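Local coordinates for thioesterase (Pseudomonas aeruginosa, PDB 2O5U) that probably hydrolyses fatty acyl-CoA thioesters, as a putative thioesterase of the hotdog-fold 4-hydroxybenzoyl-CoA thioesterase family, at the interface of chains A and B and the interface of chains A and C. Numbering follows the deposited sequence. Chains: chain A/B/C, Thioesterase.

Contact 1: the interface of chains A and B. Residues chain A 21-23, 79; chain B 42-43, 46-47.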
loop_
_atom_site.group_PDB
_atom_site.type_symbol
_atom_site.label_atom_id
_atom_site.label_comp_id
_atom_site.label_asym_id
_atom_site.label_seq_id
_atom_site.Cartn_x
_atom_site.Cartn_y
_atom_site.Cartn_z
ATOM N N THR A 21 12.243 5.461 1.978
ATOM C CA THR A 21 10.845 5.873 2.008
ATOM C C THR A 21 10.298 6.084 0.567
ATOM O O THR A 21 11.071 6.345 -0.390
ATOM C CB THR A 21 10.622 7.116 2.862
ATOM O OG1 THR A 21 11.588 8.090 2.444
ATOM C CG2 THR A 21 10.808 6.752 4.374
ATOM N N ARG A 22 8.969 5.927 0.423
ATOM C CA ARG A 22 8.319 6.016 -0.863
ATOM C C ARG A 22 7.312 7.131 -0.789
ATOM O O ARG A 22 6.898 7.531 0.313
ATOM C CB ARG A 22 7.606 4.715 -1.260
ATOM C CG ARG A 22 8.588 3.496 -1.499
ATOM C CD ARG A 22 7.777 2.201 -1.647
ATOM N NE ARG A 22 8.725 1.098 -1.680
ATOM C CZ ARG A 22 8.397 -0.166 -1.891
ATOM N NH1 ARG A 22 7.124 -0.473 -2.137
ATOM N NH2 ARG A 22 9.344 -1.118 -1.855
ATOM N N TRP A 23 6.948 7.645 -1.949
ATOM C CA TRP A 23 6.072 8.859 -2.062
ATOM C C TRP A 23 4.836 8.683 -1.195
ATOM O O TRP A 23 4.509 9.550 -0.338
ATOM C CB TRP A 23 5.634 9.083 -3.502
ATOM C CG TRP A 23 4.524 10.079 -3.558
ATOM C CD1 TRP A 23 3.163 9.834 -3.636
ATOM C CD2 TRP A 23 4.678 11.516 -3.500
ATOM N NE1 TRP A 23 2.470 11.052 -3.624
ATOM C CE2 TRP A 23 3.372 12.088 -3.519
ATOM C CE3 TRP A 23 5.800 12.367 -3.391
ATOM C CZ2 TRP A 23 3.162 13.462 -3.560
ATOM C CZ3 TRP A 23 5.590 13.773 -3.391
ATOM C CH2 TRP A 23 4.266 14.289 -3.460
ATOM N N PHE A 79 8.523 10.807 4.217
ATOM C CA PHE A 79 9.178 10.701 2.914
ATOM C C PHE A 79 9.597 12.150 2.530
ATOM O O PHE A 79 8.805 13.098 2.730
ATOM C CB PHE A 79 8.221 10.104 1.851
ATOM C CG PHE A 79 8.656 10.385 0.429
ATOM C CD1 PHE A 79 9.542 9.526 -0.231
ATOM C CD2 PHE A 79 8.238 11.534 -0.236
ATOM C CE1 PHE A 79 9.969 9.798 -1.500
ATOM C CE2 PHE A 79 8.672 11.801 -1.534
ATOM C CZ PHE A 79 9.549 10.943 -2.154
ATOM N N ASP B 42 6.551 6.987 -8.997
ATOM C CA ASP B 42 6.169 8.188 -8.184
ATOM C C ASP B 42 7.306 8.607 -7.252
ATOM O O ASP B 42 7.539 9.780 -6.978
ATOM C CB ASP B 42 4.976 7.827 -7.292
ATOM C CG ASP B 42 3.680 8.520 -7.675
ATOM O OD1 ASP B 42 3.510 8.859 -8.867
ATOM O OD2 ASP B 42 2.791 8.668 -6.793
ATOM N N THR B 43 7.958 7.605 -6.673
ATOM C CA THR B 43 8.963 7.822 -5.631
ATOM C C THR B 43 10.249 8.350 -6.251
ATOM O O THR B 43 10.871 9.256 -5.706
ATOM C CB THR B 43 9.221 6.495 -4.944
ATOM O OG1 THR B 43 8.063 6.148 -4.191
ATOM C CG2 THR B 43 10.477 6.547 -4.027
ATOM N N ASN B 46 9.668 12.049 -7.643
ATOM C CA ASN B 46 9.526 13.057 -6.566
ATOM C C ASN B 46 10.725 13.195 -5.652
ATOM O O ASN B 46 11.007 14.293 -5.181
ATOM C CB ASN B 46 8.230 12.869 -5.763
ATOM C CG ASN B 46 7.019 13.283 -6.568
ATOM O OD1 ASN B 46 6.838 14.477 -6.815
ATOM N ND2 ASN B 46 6.228 12.295 -7.053
ATOM N N THR B 47 11.410 12.091 -5.360
ATOM C CA THR B 47 12.700 12.162 -4.654
ATOM C C THR B 47 13.621 13.171 -5.359
ATOM O O THR B 47 14.212 14.070 -4.719
ATOM C CB THR B 47 13.352 10.773 -4.635
ATOM O OG1 THR B 47 12.455 9.910 -3.915
ATOM C CG2 THR B 47 14.755 10.808 -3.970
HETATM O O HOH W 1 13.174 8.221 -1.274
#
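B:Thr43, on the helix 34-53 of chain B, accepts a hydrogen bond across the interface: the backbone N of A:Trp23 donates to its OG1 at 2.9 Å, nearly straight. With chi1 -69° the hydroxyl lies beside the threonine's own backbone N and meets the start of the 3-10 helix 23-25, while CG2 is carried towards A:Arg22, 3.9 Å from its CA. Threonine thus serves both a polar and an apolar neighbour.

The packing centres on the indole of A:Trp23. B:Asn46 lies over one face near the rim of the benzo ring, its CB 3.4 Å from CE3 of the tryptophan, with amide and ring planes 31° apart. The amide is steadied from its own helix, ND2 donating to the backbone O of B:Asp42 at 2.8 Å. B:Asp42 meets the pyrrole side, its carboxylate turned 80° from the ring, with OD2 3.4 Å from CD1 of A:Trp23. The ring of A:Phe79 carries the CA of A:Trp23 over its centre.

This patch, repeated by two-fold symmetry, probably joins one hotdog dimer to the next in the deposited four-copy assembly. A water extends it at the far end: water 1 lies 3.0 Å from the backbone O of A:Thr21 and 3.2 Å from OG1 of B:Thr47.

Contact 2: the interface of chains A and C. Residues chain A 38, 66, 68-70; chain C 38, 71, 73.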
loop_
_atom_site.group_PDB
_atom_site.type_symbol
_atom_site.label_atom_id
_atom_site.label_comp_id
_atom_site.label_asym_id
_atom_site.label_seq_id
_atom_site.Cartn_x
_atom_site.Cartn_y
_atom_site.Cartn_z
ATOM N N TYR A 38 4.458 -0.948 10.288
ATOM C CA TYR A 38 4.378 -2.407 10.346
ATOM C C TYR A 38 4.938 -3.084 9.114
ATOM O O TYR A 38 5.476 -4.196 9.193
ATOM C CB TYR A 38 2.928 -2.839 10.584
ATOM C CG TYR A 38 2.406 -2.505 11.953
ATOM C CD1 TYR A 38 1.480 -1.479 12.138
ATOM C CD2 TYR A 38 2.833 -3.222 13.070
ATOM C CE1 TYR A 38 1.014 -1.169 13.412
ATOM C CE2 TYR A 38 2.382 -2.923 14.348
ATOM C CZ TYR A 38 1.450 -1.922 14.512
ATOM O OH TYR A 38 0.992 -1.659 15.792
ATOM N N VAL A 66 2.349 -14.236 11.395
ATOM C CA VAL A 66 2.371 -13.165 12.418
ATOM C C VAL A 66 1.136 -13.304 13.277
ATOM O O VAL A 66 0.002 -13.245 12.777
ATOM C CB VAL A 66 2.312 -11.780 11.784
ATOM C CG1 VAL A 66 2.262 -10.722 12.880
ATOM C CG2 VAL A 66 3.585 -11.566 10.870
ATOM N N SER A 68 0.697 -11.686 16.522
ATOM C CA SER A 68 0.379 -10.450 17.238
ATOM C C SER A 68 1.435 -9.392 16.865
ATOM O O SER A 68 2.568 -9.742 16.492
ATOM C CB SER A 68 0.407 -10.743 18.729
ATOM O OG SER A 68 1.682 -11.334 19.039
ATOM N N SER A 69 1.096 -8.100 16.977
ATOM C CA SER A 69 2.069 -7.078 16.754
ATOM C C SER A 69 1.593 -5.855 17.507
ATOM O O SER A 69 0.413 -5.758 17.898
ATOM C CB SER A 69 2.226 -6.722 15.263
ATOM O OG SER A 69 0.938 -6.462 14.644
ATOM N N SER A 70 2.503 -4.943 17.715
ATOM C CA SER A 70 2.110 -3.628 18.280
ATOM C C SER A 70 3.161 -2.581 18.001
ATOM O O SER A 70 4.353 -2.917 17.684
ATOM C CB SER A 70 1.828 -3.753 19.795
ATOM O OG SER A 70 2.972 -4.264 20.474
ATOM N N TYR C 38 -4.215 -3.080 10.006
ATOM C CA TYR C 38 -4.128 -1.715 10.584
ATOM C C TYR C 38 -4.691 -0.676 9.634
ATOM O O TYR C 38 -5.247 0.326 10.063
ATOM C CB TYR C 38 -2.706 -1.439 10.880
ATOM C CG TYR C 38 -2.199 -2.249 12.044
ATOM C CD1 TYR C 38 -1.425 -3.404 11.851
ATOM C CD2 TYR C 38 -2.534 -1.892 13.343
ATOM C CE1 TYR C 38 -0.924 -4.150 12.958
ATOM C CE2 TYR C 38 -2.076 -2.629 14.448
ATOM C CZ TYR C 38 -1.259 -3.758 14.230
ATOM O OH TYR C 38 -0.815 -4.433 15.320
ATOM N N CYS C 71 -2.568 -5.570 17.435
ATOM C CA CYS C 71 -3.522 -6.476 16.866
ATOM C C CYS C 71 -3.116 -7.920 17.217
ATOM O O CYS C 71 -1.927 -8.257 17.249
ATOM C CB CYS C 71 -3.474 -6.337 15.363
ATOM S SG CYS C 71 -4.877 -7.082 14.542
ATOM N N TYR C 73 -3.970 -11.841 15.924
ATOM C CA TYR C 73 -4.527 -12.463 14.796
ATOM C C TYR C 73 -4.896 -13.908 15.128
ATOM O O TYR C 73 -3.987 -14.690 15.525
ATOM C CB TYR C 73 -3.481 -12.438 13.672
ATOM C CG TYR C 73 -2.984 -11.046 13.317
ATOM C CD1 TYR C 73 -1.912 -10.450 14.014
ATOM C CD2 TYR C 73 -3.597 -10.318 12.286
ATOM C CE1 TYR C 73 -1.445 -9.109 13.656
ATOM C CE2 TYR C 73 -3.136 -9.019 11.943
ATOM C CZ TYR C 73 -2.058 -8.453 12.636
ATOM O OH TYR C 73 -1.620 -7.205 12.274
HETATM O O HOH W 2 -0.743 -7.478 20.213
#
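A:Tyr38 and C:Tyr38, the same residue from two copies, stack face to face with ring planes 8° apart and centroids separated by 3.8 Å. CE1 of each ring lies over the centre of the other; the side chains come in at about a right angle to each other, and both hydroxyls lie at the same end of the stack. Tyrosine suits the place because its flat face pairs across the symmetry axis while its hydroxyl still reaches polar groups.

OG of A:Ser69 forms a hydrogen bond of 2.8 Å with OH of C:Tyr38, approaching in the plane of that ring at its edge. The phenol OH also lies 3.1 Å from the backbone O of A:Ser69, a hydrogen bond in which it can only be the donor, so the serine hydroxyl is probably the donor in the first. With chi1 50°, OG sits between the backbone N and the carbonyl carbon, which turns it to the edge of the C:Tyr38 ring.

In the same shell the strands pair as an antiparallel bridge. A:Ser69 N donates to O of C:Cys71 and C:Cys71 N donates to O of A:Ser69, each at 3.0 Å, which holds A:Ser69 beside C:Tyr38. Further out, SG of C:Cys71 lies over the rim of the C:Tyr73 ring.

Edge-to-edge pairing of strands 62-73 makes one sheet continuous across both chains, the usual hotdog dimer, with the paired central helices stacked against it.

Contact 3: the interface of chains A and C. Residues chain A 33-35, 73; chain C 42, 66.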
loop_
_atom_site.group_PDB
_atom_site.type_symbol
_atom_site.label_atom_id
_atom_site.label_comp_id
_atom_site.label_asym_id
_atom_site.label_seq_id
_atom_site.Cartn_x
_atom_site.Cartn_y
_atom_site.Cartn_z
ATOM N N ASN A 33 2.504 7.302 7.307
ATOM C CA ASN A 33 1.318 6.716 7.959
ATOM C C ASN A 33 1.641 5.626 9.008
ATOM O O ASN A 33 2.557 4.825 8.844
ATOM C CB ASN A 33 0.315 6.228 6.901
ATOM C CG ASN A 33 -0.955 5.725 7.511
ATOM O OD1 ASN A 33 -1.140 4.520 7.672
ATOM N ND2 ASN A 33 -1.845 6.650 7.872
ATOM N N ASN A 34 0.933 5.649 10.126
ATOM C CA ASN A 34 1.127 4.615 11.166
ATOM C C ASN A 34 1.194 3.141 10.670
ATOM O O ASN A 34 1.984 2.333 11.161
ATOM C CB ASN A 34 0.010 4.760 12.223
ATOM C CG ASN A 34 -1.396 4.483 11.664
ATOM O OD1 ASN A 34 -1.929 3.377 11.791
ATOM N ND2 ASN A 34 -1.978 5.470 11.034
ATOM N N VAL A 35 0.369 2.802 9.680
ATOM C CA VAL A 35 0.326 1.430 9.101
ATOM C C VAL A 35 1.698 1.023 8.505
ATOM O O VAL A 35 2.157 -0.149 8.632
ATOM C CB VAL A 35 -0.813 1.325 8.063
ATOM C CG1 VAL A 35 -0.785 -0.102 7.320
ATOM C CG2 VAL A 35 -2.161 1.545 8.810
ATOM N N TYR A 73 4.244 5.165 18.683
ATOM C CA TYR A 73 4.782 6.197 17.788
ATOM C C TYR A 73 5.157 7.426 18.608
ATOM O O TYR A 73 4.270 8.033 19.236
ATOM C CB TYR A 73 3.714 6.563 16.780
ATOM C CG TYR A 73 3.188 5.366 15.996
ATOM C CD1 TYR A 73 2.138 4.583 16.475
ATOM C CD2 TYR A 73 3.779 5.019 14.778
ATOM C CE1 TYR A 73 1.669 3.423 15.745
ATOM C CE2 TYR A 73 3.308 3.922 14.029
ATOM C CZ TYR A 73 2.281 3.135 14.520
ATOM O OH TYR A 73 1.870 2.090 13.729
ATOM N N ASP C 42 -7.582 1.947 10.554
ATOM C CA ASP C 42 -7.507 3.404 10.206
ATOM C C ASP C 42 -8.743 3.847 9.424
ATOM O O ASP C 42 -9.240 4.962 9.549
ATOM C CB ASP C 42 -6.299 3.635 9.290
ATOM C CG ASP C 42 -5.174 4.429 9.933
ATOM O OD1 ASP C 42 -5.038 4.378 11.175
ATOM O OD2 ASP C 42 -4.374 5.055 9.185
ATOM N N VAL C 66 -2.189 8.989 15.517
ATOM C CA VAL C 66 -2.167 7.619 16.023
ATOM C C VAL C 66 -0.878 7.454 16.862
ATOM O O VAL C 66 0.262 7.579 16.338
ATOM C CB VAL C 66 -2.148 6.618 14.889
ATOM C CG1 VAL C 66 -2.022 5.252 15.469
ATOM C CG2 VAL C 66 -3.450 6.735 14.077
HETATM O O HOH W 3 -3.970 3.780 6.921
#
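The N-terminal end of the central hotdog helix 34-53, where A:Asn33 and A:Asn34 close the Gly-His-Val-Asn-Asn stretch of this thioesterase family, faces C:Asp42 on the same helix of the partner. OD2 of that carboxylate is gripped by two amide donors: A:Asn34 ND2 at 3.1 Å, on the syn side and 160° at the hydrogen, and A:Asn33 ND2 at 3.3 Å, nearly along the C-O axis. The two amides arrive at different tilts, 82° from the carboxylate plane for A:Asn33 and 57° for A:Asn34. Water 3 adds a short link, 2.6 Å from OD2 of C:Asp42 and 3.0 Å from OD1 of A:Asn33.

Asparagine suits position 33 because its amide works at both ends: OD1 caps the helix by accepting the backbone N of A:Val35 at 3.0 Å, the donor sitting well above the carbonyl plane, while ND2 stays turned to the aspartate.

Beside this polar cluster, C:Val66 packs its branches against A:Asn34, CG1 of C:Val66 lying 3.9 Å from CB of A:Asn34. The ring of A:Tyr73 runs alongside C:Val66, pointing the same way, with CD1 3.5 Å from the valine's backbone O. OH of A:Tyr73 donates to the backbone O of A:Asn34 at 2.6 Å, from above the carbonyl plane.

Helix 34-53 runs through all three contacts. Contacts 2 and 3 lie in the same A-C interface, their C-alpha centres about 12 Å apart, and share strand 62-73 with Val66 and Tyr73. Contact 1 belongs to the A-B interface, its C-alpha centre about 18 Å from that of contact 3 and about 26 Å from that of contact 2. Asp42 takes part in both interfaces, in contact 1 from chain B and in contact 3 from chain C, so one helix can serve two neighbours at once. This would couple dimers in the four-copy assembly, although the structure alone does not show that tetramer to be the working form.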